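Local coordinates for uncharacterized HTH-type transcriptional regulator YurK (PDB 2IKK), which probably acts as a GntR-family DNA-binding transcription factor, represented here by its C-terminal UTRA domain, at residues Ala47-Ile52 against Asp141-Thr146; Val107-Asn112 against Gln150-Ser155; Asp82-Ile87 against Asp99-Gln104; Leu72-Thr77 against Gln122-Lys127. All blocks are in the same frame, centred on the assembly; numbering follows the deposited sequence.

The four contacts illustrate how a central antiparallel sheet organises a UTRA domain: contacts 1, 2 and 4 each draw on strands of that sheet, while contact 3 joins a loop to helix 97-105, with Phe84 also touching strand 150-160. Contacts 1 and 2 have centres about 7 Å apart and share a probable hydrogen bond between Thr146 OG1 and Val108 O (2.6 Å). Contact 2 leads on to contact 3, about 12 Å away between centres, where Val107 N probably bonds to Leu101 O (3.1 Å). Contact 4 lies across the chain's centre from contact 2, about 22 Å between centres, yet adjacent strands join them through Ser155 OG and Thr77 OG1.

Contact 1: Ala47-Ile52 against Asp141-Thr146; sequences AEKLQI and DKTAFT
The ammonium group of Lys49 meets the carboxylate of Asp141 in a salt bridge, NZ to OD1 at 2.9 Å, that ties a short helix to the sheet beneath it. OD1 is engaged on its syn side, with the nitrogen 21° out of the carboxylate plane, whereas OD2 stands farther off at 4.2 Å from NZ. The two side chains reach toward each other from opposite directions. In Asp141 a first torsion of 179° swings the carboxylate out from the strand toward the helix; Lys49 bends at its second, third and fourth torsions, which brings NZ to OD1. Nearer the backbone, Lys49 passes Thr143 at an angle, its CG 3.3 Å from Thr143 OG1, and the methyl CG2 of Thr143 comes to 4.0 Å from the backbone O of Lys49. One long side chain thus combines an apolar shaft with a charged tip, and the pairing would be expected to offset both charges in this partly buried setting. Two residues on, Gln51 ends the helix with positive phi in a Schellman motif. Helix 44-50 lies against a face of the sheet: Lys49 also touches Cys154 on strand 150-160, Leu50 packs on Val58 and Pro80, and strand 136-146 runs between strands 150-160 and 111-120.

Contact 2: Val107-Asn112 against Gln150-Ser155; sequences VVPTHN and QPIYCS
Apolar packing accounts for the whole meeting of Val107 and Pro109 with Ile152 and Tyr153. The tip of Ile152 is the focus: its CD1 lies 3.9 Å from Val107 CG1 and 4.0 Å from Pro109 CB, so that one methyl fits against two residues. Ile152 CG2 adds a second touch, 4.0 Å from Val107 CG1. Val107 and Ile152 lie alongside one another, pointing opposite ways, while the proline lies across the isoleucine at about a right angle. The first torsion of Ile152 (chi1 51°) sets CG1 between the backbone N and carbonyl carbon, which sends CD1 toward the loop. Pro109 CG also approaches Tyr153 CE2 obliquely, a looser touch at 4.5 Å. Polar bonds operate within each segment. Thr110 OG1 and His111 ND1 are hydrogen-bonded at 2.9 Å and, just outside the segments, His111 NE2 bonds to Asp149 OD1. Gln150 folds back on its own strand, NE2 donating to Pro151 O at 2.9 Å with the donor tilted 21° from the carbonyl plane. Thr110, His111, Ile152 and Tyr153 make backbone bonds to strand 136-146, which lies between; there Thr110 and His111 face Phe145 in a classic beta bulge. Directly between the two segments, the contact is hydrocarbon packing without a hydrogen bond, relying on close fit rather than on directional bonds.

Contact 3: Asp82-Ile87 against Asp99-Gln104; sequences DLFPGI and DILKQQ
Phe84 and Ile87, which both touch the helix, are the first and last residues of a type II beta turn, with Pro85 and Gly86 at its corners and a weak backbone bond from Ile87 N to Phe84 O (3.1 Å). The turn brings both side chains to the same stretch of helix 97-105. Leu101 CD2 sits over one face of the Phe84 ring as a CH-pi contact, 3.7 Å from the centroid and 18° off the ring normal. It is shifted toward the rim, with CE1 its nearest ring atom at 3.5 Å. Leu83 CB lies against the opposite face, so the ring is sandwiched between two aliphatic groups, and Tyr105 meets it edge-to-face. The same methyl of Leu101 also touches Ile87 CD1 at 3.8 Å, so this one methyl serves both residues of the turn. Ile87 holds CG1 anti to its backbone N (chi1 -172°), which extends the chain toward the helix and places CG1 4.0 Å from Ile100 CG2. Around this cluster, Ile87 also reaches Met97 and Val59, while Phe84 packs on Ile152 of strand 150-160. Since every group meeting across the contact is hydrocarbon and largely buried, the attachment rests on dispersion and exclusion of water, with the aromatic face giving it some directionality.

Contact 4: Leu72-Thr77 against Gln122-Lys127; sequences LTFEVT and QQEESK
Phe74 of the central sheet packs beneath helix 123-129, a strand-to-helix contact within the UTRA domain, a fold related to that of chorismate lyase. In the first shell, Glu124 comes to the edge of the ring: its OE1 lies near the ring plane, 4.0 Å from Phe74 CZ. The two side chains lie across each other at about a right angle, with the ring and carboxylate planes 64° apart. An edge carries the partial positive charge of the C-H groups, so it is a reasonable neighbour for a carboxylate oxygen. Glu125 contributes its aliphatic CG, which approaches Phe74 CD2 obliquely at 4.2 Å. Behind this shell, Glu124 stretches straight from the helix, its first torsion of 180° pointing the chain away from the backbone nitrogen, and OE2 makes a salt bridge to Lys62 on strand 57-66. Tyr128 of the same helix also meets the Phe74 ring. Glu125 turns back to the start of the helix, where its OE1 accepts from the N-cap nitrogen, Gln122 N, at 2.9 Å, as in one half of a capping box; the donor stands 46° out of the carboxylate plane. One residue further, Gln123 O receives both Ser126 OG, at 2.9 Å, and Lys127 N from the same face of its carbonyl plane.

Contact 1: Ala47-Ile52 against Asp141-Thr146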
loop_
_atom_site.group_PDB
_atom_site.type_symbol
_atom_site.label_atom_id
_atom_site.label_comp_id
_atom_site.label_asym_id
_atom_site.label_seq_id
_atom_site.Cartn_x
_atom_site.Cartn_y
_atom_site.Cartn_z
ATOM N N ALA A 47 -7.875 6.238 -21.889
ATOM C CA ALA A 47 -9.068 7.068 -22.168
ATOM C C ALA A 47 -10.202 6.905 -21.143
ATOM O O ALA A 47 -10.914 7.882 -20.809
ATOM C CB ALA A 47 -9.601 6.855 -23.628
ATOM N N GLU A 48 -10.348 5.705 -20.604
ATOM C CA GLU A 48 -11.334 5.416 -19.564
ATOM C C GLU A 48 -11.029 6.168 -18.273
ATOM O O GLU A 48 -11.921 6.836 -17.720
ATOM C CB GLU A 48 -11.456 3.903 -19.289
ATOM C CG GLU A 48 -12.463 3.239 -20.232
ATOM C CD GLU A 48 -12.780 1.744 -19.908
ATOM O OE1 GLU A 48 -12.724 1.379 -18.686
ATOM O OE2 GLU A 48 -13.088 0.974 -20.883
ATOM N N LYS A 49 -9.771 6.139 -17.853
ATOM C CA LYS A 49 -9.354 6.877 -16.666
ATOM C C LYS A 49 -9.542 8.410 -16.822
ATOM O O LYS A 49 -9.945 9.115 -15.836
ATOM C CB LYS A 49 -7.845 6.634 -16.380
ATOM C CG LYS A 49 -7.597 5.842 -15.106
ATOM C CD LYS A 49 -6.603 4.727 -15.265
ATOM C CE LYS A 49 -5.201 5.174 -15.562
ATOM N NZ LYS A 49 -4.557 5.804 -14.328
ATOM N N LEU A 50 -9.190 8.906 -17.997
ATOM C CA LEU A 50 -9.194 10.378 -18.211
ATOM C C LEU A 50 -10.567 10.920 -18.660
ATOM O O LEU A 50 -10.726 12.159 -18.819
ATOM C CB LEU A 50 -8.098 10.832 -19.213
ATOM C CG LEU A 50 -6.668 10.548 -18.679
ATOM C CD1 LEU A 50 -5.580 10.853 -19.818
ATOM C CD2 LEU A 50 -6.445 11.402 -17.393
ATOM N N GLN A 51 -11.484 10.002 -18.917
ATOM C CA GLN A 51 -12.854 10.250 -19.387
ATOM C C GLN A 51 -12.806 11.163 -20.665
ATOM O O GLN A 51 -13.431 12.265 -20.724
ATOM C CB GLN A 51 -13.662 10.974 -18.302
ATOM C CG GLN A 51 -13.941 10.129 -17.032
ATOM C CD GLN A 51 -15.152 9.193 -17.115
ATOM O OE1 GLN A 51 -15.695 8.949 -18.217
ATOM N NE2 GLN A 51 -15.647 8.716 -15.919
ATOM N N ILE A 52 -12.042 10.701 -21.637
ATOM C CA ILE A 52 -11.911 11.366 -22.925
ATOM C C ILE A 52 -12.244 10.390 -24.042
ATOM O O ILE A 52 -12.356 9.213 -23.820
ATOM C CB ILE A 52 -10.557 11.964 -23.122
ATOM C CG1 ILE A 52 -9.463 10.883 -23.151
ATOM C CG2 ILE A 52 -10.324 13.064 -22.098
ATOM C CD1 ILE A 52 -7.978 11.376 -22.921
ATOM N N ASP A 141 -1.303 2.924 -9.231
ATOM C CA ASP A 141 -2.089 3.432 -10.365
ATOM C C ASP A 141 -2.868 4.619 -9.794
ATOM O O ASP A 141 -3.734 4.444 -8.934
ATOM C CB ASP A 141 -2.973 2.320 -10.905
ATOM C CG ASP A 141 -3.841 2.762 -12.070
ATOM O OD1 ASP A 141 -4.022 3.975 -12.201
ATOM O OD2 ASP A 141 -4.396 1.919 -12.803
ATOM N N LYS A 142 -2.486 5.817 -10.246
ATOM C CA LYS A 142 -3.017 7.090 -9.707
ATOM C C LYS A 142 -3.831 7.876 -10.734
ATOM O O LYS A 142 -3.374 8.089 -11.855
ATOM C CB LYS A 142 -1.902 7.953 -9.125
ATOM C CG LYS A 142 -2.344 9.404 -8.765
ATOM C CD LYS A 142 -1.245 10.222 -8.009
ATOM C CE LYS A 142 -0.590 11.283 -8.802
ATOM N NZ LYS A 142 0.272 12.280 -7.887
ATOM N N THR A 143 -5.044 8.293 -10.351
ATOM C CA THR A 143 -5.743 9.301 -11.187
ATOM C C THR A 143 -5.891 10.574 -10.295
ATOM O O THR A 143 -6.313 10.489 -9.117
ATOM C CB THR A 143 -7.033 8.824 -11.651
ATOM O OG1 THR A 143 -6.833 7.597 -12.378
ATOM C CG2 THR A 143 -7.702 9.863 -12.589
ATOM N N ALA A 144 -5.490 11.717 -10.864
ATOM C CA ALA A 144 -5.552 12.997 -10.110
ATOM C C ALA A 144 -6.755 13.688 -10.704
ATOM O O ALA A 144 -7.031 13.561 -11.935
ATOM C CB ALA A 144 -4.332 13.837 -10.376
ATOM N N PHE A 145 -7.414 14.481 -9.859
ATOM C CA PHE A 145 -8.691 15.178 -10.194
ATOM C C PHE A 145 -8.607 16.616 -9.705
ATOM O O PHE A 145 -7.861 16.926 -8.770
ATOM C CB PHE A 145 -9.819 14.542 -9.378
ATOM C CG PHE A 145 -10.139 13.121 -9.800
ATOM C CD1 PHE A 145 -11.084 12.868 -10.814
ATOM C CD2 PHE A 145 -9.482 12.056 -9.191
ATOM C CE1 PHE A 145 -11.394 11.537 -11.214
ATOM C CE2 PHE A 145 -9.772 10.715 -9.610
ATOM C CZ PHE A 145 -10.724 10.453 -10.590
ATOM N N THR A 146 -9.365 17.467 -10.352
ATOM C CA THR A 146 -9.542 18.838 -9.883
ATOM C C THR A 146 -11.011 19.049 -9.535
ATOM O O THR A 146 -11.760 18.097 -9.381
ATOM C CB THR A 146 -8.902 19.872 -10.889
ATOM O OG1 THR A 146 -8.734 21.183 -10.246
ATOM C CG2 THR A 146 -9.709 19.961 -12.143
#

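Contact 2: Val107-Asn112 against Gln150-Ser155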
loop_
_atom_site.group_PDB
_atom_site.type_symbol
_atom_site.label_atom_id
_atom_site.label_comp_id
_atom_site.label_asym_id
_atom_site.label_seq_id
_atom_site.Cartn_x
_atom_site.Cartn_y
_atom_site.Cartn_z
ATOM N N VAL A 107 -4.661 25.134 -13.019
ATOM C CA VAL A 107 -5.249 23.922 -12.487
ATOM C C VAL A 107 -4.444 23.426 -11.297
ATOM O O VAL A 107 -3.188 23.343 -11.321
ATOM C CB VAL A 107 -5.398 22.819 -13.630
ATOM C CG1 VAL A 107 -5.661 21.419 -13.064
ATOM C CG2 VAL A 107 -6.517 23.221 -14.653
ATOM N N VAL A 108 -5.168 23.097 -10.232
ATOM C CA VAL A 108 -4.579 22.458 -9.042
ATOM C C VAL A 108 -5.392 21.194 -8.720
ATOM O O VAL A 108 -6.647 21.287 -8.651
ATOM C CB VAL A 108 -4.590 23.484 -7.822
ATOM C CG1 VAL A 108 -4.282 22.829 -6.581
ATOM C CG2 VAL A 108 -3.491 24.558 -8.084
ATOM N N PRO A 109 -4.713 20.015 -8.505
ATOM C CA PRO A 109 -5.467 18.845 -8.083
ATOM C C PRO A 109 -6.059 19.029 -6.690
ATOM O O PRO A 109 -5.444 19.656 -5.809
ATOM C CB PRO A 109 -4.447 17.647 -8.174
ATOM C CG PRO A 109 -3.161 18.190 -8.566
ATOM C CD PRO A 109 -3.282 19.729 -8.732
ATOM N N THR A 110 -7.259 18.524 -6.495
ATOM C CA THR A 110 -7.979 18.619 -5.244
ATOM C C THR A 110 -8.022 17.262 -4.535
ATOM O O THR A 110 -8.319 17.197 -3.362
ATOM C CB THR A 110 -9.439 19.079 -5.506
ATOM O OG1 THR A 110 -10.081 18.222 -6.465
ATOM C CG2 THR A 110 -9.420 20.528 -6.086
ATOM N N HIS A 111 -7.773 16.179 -5.305
ATOM C CA HIS A 111 -7.787 14.815 -4.749
ATOM C C HIS A 111 -7.313 13.828 -5.806
ATOM O O HIS A 111 -7.214 14.148 -7.008
ATOM C CB HIS A 111 -9.159 14.366 -4.224
ATOM C CG HIS A 111 -10.236 14.317 -5.267
ATOM N ND1 HIS A 111 -10.795 15.444 -5.802
ATOM C CD2 HIS A 111 -10.854 13.274 -5.860
ATOM C CE1 HIS A 111 -11.729 15.103 -6.669
ATOM N NE2 HIS A 111 -11.791 13.785 -6.706
ATOM N N ASN A 112 -7.063 12.617 -5.329
ATOM C CA ASN A 112 -6.590 11.517 -6.204
ATOM C C ASN A 112 -7.058 10.166 -5.710
ATOM O O ASN A 112 -7.430 10.010 -4.527
ATOM C CB ASN A 112 -5.080 11.580 -6.466
ATOM C CG ASN A 112 -4.244 11.342 -5.237
ATOM O OD1 ASN A 112 -4.253 10.253 -4.655
ATOM N ND2 ASN A 112 -3.491 12.347 -4.851
ATOM N N GLN A 150 -13.194 16.321 -11.906
ATOM C CA GLN A 150 -12.695 16.265 -13.264
ATOM C C GLN A 150 -11.280 15.596 -13.319
ATOM O O GLN A 150 -10.346 16.153 -12.805
ATOM C CB GLN A 150 -12.599 17.683 -13.799
ATOM C CG GLN A 150 -11.887 17.839 -15.113
ATOM C CD GLN A 150 -12.581 17.032 -16.198
ATOM O OE1 GLN A 150 -13.832 17.142 -16.417
ATOM N NE2 GLN A 150 -11.796 16.173 -16.873
ATOM N N PRO A 151 -11.154 14.420 -13.952
ATOM C CA PRO A 151 -9.773 13.836 -14.039
ATOM C C PRO A 151 -8.835 14.750 -14.882
ATOM O O PRO A 151 -9.251 15.272 -15.933
ATOM C CB PRO A 151 -10.007 12.434 -14.694
ATOM C CG PRO A 151 -11.273 12.592 -15.445
ATOM C CD PRO A 151 -12.146 13.522 -14.604
ATOM N N ILE A 152 -7.581 14.901 -14.439
ATOM C CA ILE A 152 -6.612 15.788 -15.071
ATOM C C ILE A 152 -5.358 15.094 -15.587
ATOM O O ILE A 152 -4.818 15.513 -16.608
ATOM C CB ILE A 152 -6.196 16.982 -14.231
ATOM C CG1 ILE A 152 -5.752 16.579 -12.793
ATOM C CG2 ILE A 152 -7.415 18.014 -14.201
ATOM C CD1 ILE A 152 -4.979 17.740 -12.097
ATOM N N TYR A 153 -4.933 14.049 -14.898
ATOM C CA TYR A 153 -3.864 13.220 -15.433
ATOM C C TYR A 153 -3.853 11.854 -14.750
ATOM O O TYR A 153 -4.514 11.633 -13.685
ATOM C CB TYR A 153 -2.529 13.920 -15.298
ATOM C CG TYR A 153 -2.078 14.122 -13.836
ATOM C CD1 TYR A 153 -1.449 13.110 -13.141
ATOM C CD2 TYR A 153 -2.213 15.373 -13.196
ATOM C CE1 TYR A 153 -0.999 13.270 -11.818
ATOM C CE2 TYR A 153 -1.752 15.579 -11.915
ATOM C CZ TYR A 153 -1.184 14.489 -11.186
ATOM O OH TYR A 153 -0.747 14.589 -9.891
ATOM N N CYS A 154 -3.158 10.880 -15.353
ATOM C CA CYS A 154 -3.071 9.615 -14.621
ATOM C C CYS A 154 -1.637 9.132 -14.632
ATOM O O CYS A 154 -0.932 9.434 -15.582
ATOM C CB CYS A 154 -4.055 8.591 -15.197
ATOM S SG CYS A 154 -3.927 8.235 -16.967
ATOM N N SER A 155 -1.218 8.358 -13.627
ATOM C CA SER A 155 0.208 8.036 -13.498
ATOM C C SER A 155 0.270 6.578 -13.123
ATOM O O SER A 155 -0.610 6.057 -12.443
ATOM C CB SER A 155 0.843 8.926 -12.393
ATOM O OG SER A 155 0.999 10.384 -12.626
#

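Contact 3: Asp82-Ile87 against Asp99-Gln104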
loop_
_atom_site.group_PDB
_atom_site.type_symbol
_atom_site.label_atom_id
_atom_site.label_comp_id
_atom_site.label_asym_id
_atom_site.label_seq_id
_atom_site.Cartn_x
_atom_site.Cartn_y
_atom_site.Cartn_z
ATOM N N ASP A 82 -6.077 17.755 -25.017
ATOM C CA ASP A 82 -7.282 18.560 -25.216
ATOM C C ASP A 82 -7.584 19.471 -24.011
ATOM O O ASP A 82 -8.266 20.505 -24.156
ATOM C CB ASP A 82 -8.441 17.632 -25.571
ATOM C CG ASP A 82 -8.350 17.122 -27.067
ATOM O OD1 ASP A 82 -8.153 17.969 -27.980
ATOM O OD2 ASP A 82 -8.401 15.895 -27.367
ATOM N N LEU A 83 -7.148 19.077 -22.808
ATOM C CA LEU A 83 -7.378 19.902 -21.641
ATOM C C LEU A 83 -6.207 20.848 -21.424
ATOM O O LEU A 83 -6.385 21.976 -20.884
ATOM C CB LEU A 83 -7.526 19.023 -20.405
ATOM C CG LEU A 83 -8.900 18.557 -19.912
ATOM C CD1 LEU A 83 -9.302 17.492 -20.906
ATOM C CD2 LEU A 83 -8.714 18.006 -18.442
ATOM N N PHE A 84 -5.009 20.364 -21.784
ATOM C CA PHE A 84 -3.734 21.036 -21.555
ATOM C C PHE A 84 -3.002 21.243 -22.863
ATOM O O PHE A 84 -1.908 20.713 -23.108
ATOM C CB PHE A 84 -2.896 20.270 -20.493
ATOM C CG PHE A 84 -3.669 19.979 -19.217
ATOM C CD1 PHE A 84 -3.993 21.002 -18.391
ATOM C CD2 PHE A 84 -4.048 18.673 -18.850
ATOM C CE1 PHE A 84 -4.745 20.804 -17.201
ATOM C CE2 PHE A 84 -4.773 18.445 -17.714
ATOM C CZ PHE A 84 -5.145 19.531 -16.864
ATOM N N PRO A 85 -3.586 22.063 -23.751
ATOM C CA PRO A 85 -2.942 22.153 -25.055
ATOM C C PRO A 85 -1.452 22.664 -24.970
ATOM O O PRO A 85 -1.147 23.549 -24.178
ATOM C CB PRO A 85 -3.880 23.112 -25.845
ATOM C CG PRO A 85 -4.584 23.911 -24.764
ATOM C CD PRO A 85 -4.779 22.914 -23.628
ATOM N N GLY A 86 -0.549 22.025 -25.730
ATOM C CA GLY A 86 0.861 22.372 -25.713
ATOM C C GLY A 86 1.652 22.012 -24.447
ATOM O O GLY A 86 2.758 22.505 -24.258
ATOM N N ILE A 87 1.113 21.142 -23.594
ATOM C CA ILE A 87 1.766 20.891 -22.262
ATOM C C ILE A 87 3.124 20.178 -22.452
ATOM O O ILE A 87 4.078 20.367 -21.687
ATOM C CB ILE A 87 0.856 20.113 -21.266
ATOM C CG1 ILE A 87 1.516 20.073 -19.853
ATOM C CG2 ILE A 87 0.522 18.704 -21.858
ATOM C CD1 ILE A 87 0.475 19.844 -18.704
ATOM N N ASP A 99 3.680 22.525 -10.901
ATOM C CA ASP A 99 3.923 23.947 -11.220
ATOM C C ASP A 99 3.430 24.406 -12.598
ATOM O O ASP A 99 2.841 25.487 -12.714
ATOM C CB ASP A 99 5.424 24.227 -11.089
ATOM C CG ASP A 99 5.827 24.540 -9.681
ATOM O OD1 ASP A 99 4.953 24.463 -8.764
ATOM O OD2 ASP A 99 7.024 24.875 -9.497
ATOM N N ILE A 100 3.626 23.563 -13.626
ATOM C CA ILE A 100 3.191 23.848 -15.001
ATOM C C ILE A 100 1.672 23.884 -15.003
ATOM O O ILE A 100 1.076 24.827 -15.480
ATOM C CB ILE A 100 3.722 22.755 -16.002
ATOM C CG1 ILE A 100 5.241 22.910 -16.152
ATOM C CG2 ILE A 100 3.040 22.805 -17.366
ATOM C CD1 ILE A 100 5.763 24.399 -16.362
ATOM N N LEU A 101 1.036 22.897 -14.415
ATOM C CA LEU A 101 -0.420 22.880 -14.406
ATOM C C LEU A 101 -0.977 24.131 -13.738
ATOM O O LEU A 101 -1.889 24.765 -14.258
ATOM C CB LEU A 101 -0.951 21.642 -13.651
ATOM C CG LEU A 101 -0.782 20.304 -14.429
ATOM C CD1 LEU A 101 -0.993 19.112 -13.429
ATOM C CD2 LEU A 101 -1.696 20.180 -15.572
ATOM N N LYS A 102 -0.423 24.478 -12.594
ATOM C CA LYS A 102 -0.814 25.673 -11.853
ATOM C C LYS A 102 -0.573 26.991 -12.590
ATOM O O LYS A 102 -1.526 27.793 -12.794
ATOM C CB LYS A 102 -0.168 25.664 -10.497
ATOM C CG LYS A 102 -0.697 26.779 -9.603
ATOM C CD LYS A 102 -0.722 26.309 -8.209
ATOM C CE LYS A 102 -1.108 27.451 -7.290
ATOM N NZ LYS A 102 -0.406 27.247 -5.990
ATOM N N GLN A 103 0.674 27.232 -13.012
ATOM C CA GLN A 103 0.941 28.521 -13.703
ATOM C C GLN A 103 0.430 28.617 -15.147
ATOM O O GLN A 103 -0.072 29.671 -15.586
ATOM C CB GLN A 103 2.441 28.925 -13.575
ATOM C CG GLN A 103 2.781 30.041 -12.559
ATOM C CD GLN A 103 1.815 30.149 -11.346
ATOM O OE1 GLN A 103 1.017 31.103 -11.238
ATOM N NE2 GLN A 103 1.875 29.175 -10.459
ATOM N N GLN A 104 0.518 27.535 -15.914
ATOM C CA GLN A 104 0.174 27.632 -17.307
ATOM C C GLN A 104 -1.322 27.440 -17.510
ATOM O O GLN A 104 -1.908 28.060 -18.422
ATOM C CB GLN A 104 0.947 26.608 -18.161
ATOM C CG GLN A 104 2.473 26.922 -18.246
ATOM C CD GLN A 104 2.781 28.354 -18.726
ATOM O OE1 GLN A 104 3.623 29.030 -18.157
ATOM N NE2 GLN A 104 2.140 28.767 -19.793
#

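Contact 4: Leu72-Thr77 against Gln122-Lys127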
loop_
_atom_site.group_PDB
_atom_site.type_symbol
_atom_site.label_atom_id
_atom_site.label_comp_id
_atom_site.label_asym_id
_atom_site.label_seq_id
_atom_site.Cartn_x
_atom_site.Cartn_y
_atom_site.Cartn_z
ATOM N N LEU A 72 14.548 4.375 -8.157
ATOM C CA LEU A 72 13.558 4.081 -7.107
ATOM C C LEU A 72 12.122 4.035 -7.667
ATOM O O LEU A 72 11.304 3.218 -7.238
ATOM C CB LEU A 72 13.707 5.068 -5.933
ATOM C CG LEU A 72 12.518 5.299 -5.011
ATOM C CD1 LEU A 72 12.921 5.299 -3.556
ATOM C CD2 LEU A 72 11.868 6.700 -5.410
ATOM N N THR A 73 11.829 4.924 -8.636
ATOM C CA THR A 73 10.478 4.911 -9.235
ATOM C C THR A 73 10.593 5.204 -10.686
ATOM O O THR A 73 11.250 6.193 -11.076
ATOM C CB THR A 73 9.575 5.990 -8.657
ATOM O OG1 THR A 73 9.574 5.882 -7.235
ATOM C CG2 THR A 73 8.160 5.824 -9.156
ATOM N N PHE A 74 9.962 4.344 -11.484
ATOM C CA PHE A 74 9.784 4.576 -12.902
ATOM C C PHE A 74 8.301 5.011 -13.092
ATOM O O PHE A 74 7.374 4.309 -12.705
ATOM C CB PHE A 74 10.202 3.322 -13.724
ATOM C CG PHE A 74 9.750 3.333 -15.132
ATOM C CD1 PHE A 74 9.986 4.417 -15.965
ATOM C CD2 PHE A 74 9.067 2.207 -15.661
ATOM C CE1 PHE A 74 9.538 4.365 -17.313
ATOM C CE2 PHE A 74 8.562 2.181 -16.969
ATOM C CZ PHE A 74 8.838 3.271 -17.809
ATOM N N GLU A 75 8.143 6.234 -13.592
ATOM C CA GLU A 75 6.812 6.866 -13.640
ATOM C C GLU A 75 6.398 6.957 -15.120
ATOM O O GLU A 75 7.194 7.351 -16.042
ATOM C CB GLU A 75 6.873 8.247 -13.014
ATOM C CG GLU A 75 5.568 9.085 -13.158
ATOM C CD GLU A 75 5.752 10.567 -12.843
ATOM O OE1 GLU A 75 6.701 10.948 -12.121
ATOM O OE2 GLU A 75 4.905 11.360 -13.308
ATOM N N VAL A 76 5.152 6.608 -15.412
ATOM C CA VAL A 76 4.661 6.895 -16.776
ATOM C C VAL A 76 3.338 7.665 -16.481
ATOM O O VAL A 76 2.457 7.077 -15.898
ATOM C CB VAL A 76 4.333 5.650 -17.588
ATOM C CG1 VAL A 76 3.743 6.015 -18.971
ATOM C CG2 VAL A 76 5.622 4.734 -17.726
ATOM N N THR A 77 3.252 8.935 -16.900
ATOM C CA THR A 77 2.033 9.748 -16.666
ATOM C C THR A 77 1.464 10.239 -18.004
ATOM O O THR A 77 2.265 10.559 -18.935
ATOM C CB THR A 77 2.460 10.878 -15.762
ATOM O OG1 THR A 77 2.853 10.324 -14.471
ATOM C CG2 THR A 77 1.405 12.008 -15.605
ATOM N N GLN A 122 8.788 -6.233 -17.265
ATOM C CA GLN A 122 9.092 -6.645 -18.622
ATOM C C GLN A 122 10.332 -5.912 -19.089
ATOM O O GLN A 122 11.030 -5.266 -18.286
ATOM C CB GLN A 122 7.873 -6.442 -19.496
ATOM C CG GLN A 122 6.851 -7.564 -19.158
ATOM C CD GLN A 122 5.500 -7.308 -19.823
ATOM O OE1 GLN A 122 4.981 -8.165 -20.521
ATOM N NE2 GLN A 122 4.936 -6.116 -19.599
ATOM N N GLN A 123 10.680 -6.071 -20.370
ATOM C CA GLN A 123 11.953 -5.507 -20.849
ATOM C C GLN A 123 12.173 -4.037 -20.460
ATOM O O GLN A 123 13.208 -3.695 -19.973
ATOM C CB GLN A 123 11.985 -5.649 -22.382
ATOM C CG GLN A 123 13.305 -5.454 -23.053
ATOM C CD GLN A 123 13.159 -5.787 -24.581
ATOM O OE1 GLN A 123 12.320 -6.628 -24.978
ATOM N NE2 GLN A 123 13.947 -5.093 -25.424
ATOM N N GLU A 124 11.179 -3.178 -20.673
ATOM C CA GLU A 124 11.336 -1.754 -20.435
ATOM C C GLU A 124 11.590 -1.403 -18.949
ATOM O O GLU A 124 12.424 -0.591 -18.622
ATOM C CB GLU A 124 10.097 -0.982 -20.951
ATOM C CG GLU A 124 10.299 0.526 -20.695
ATOM C CD GLU A 124 9.214 1.421 -21.329
ATOM O OE1 GLU A 124 8.008 1.204 -21.074
ATOM O OE2 GLU A 124 9.593 2.371 -22.042
ATOM N N GLU A 125 10.864 -2.069 -18.057
ATOM C CA GLU A 125 11.043 -1.830 -16.623
ATOM C C GLU A 125 12.394 -2.310 -16.135
ATOM O O GLU A 125 13.030 -1.678 -15.276
ATOM C CB GLU A 125 9.949 -2.538 -15.823
ATOM C CG GLU A 125 8.605 -1.954 -16.070
ATOM C CD GLU A 125 7.872 -2.566 -17.208
ATOM O OE1 GLU A 125 8.375 -3.463 -17.849
ATOM O OE2 GLU A 125 6.742 -2.145 -17.474
ATOM N N SER A 126 12.776 -3.474 -16.632
ATOM C CA SER A 126 14.031 -4.104 -16.252
ATOM C C SER A 126 15.167 -3.129 -16.612
ATOM O O SER A 126 16.043 -2.868 -15.809
ATOM C CB SER A 126 14.141 -5.487 -16.884
ATOM O OG SER A 126 14.746 -5.424 -18.166
ATOM N N LYS A 127 15.114 -2.518 -17.790
ATOM C CA LYS A 127 16.116 -1.496 -18.119
ATOM C C LYS A 127 16.127 -0.305 -17.188
ATOM O O LYS A 127 17.140 -0.024 -16.622
ATOM C CB LYS A 127 15.926 -1.029 -19.555
ATOM C CG LYS A 127 16.918 0.098 -20.008
ATOM C CD LYS A 127 16.741 0.277 -21.485
ATOM C CE LYS A 127 18.108 0.419 -22.169
ATOM N NZ LYS A 127 18.837 -0.889 -22.276
#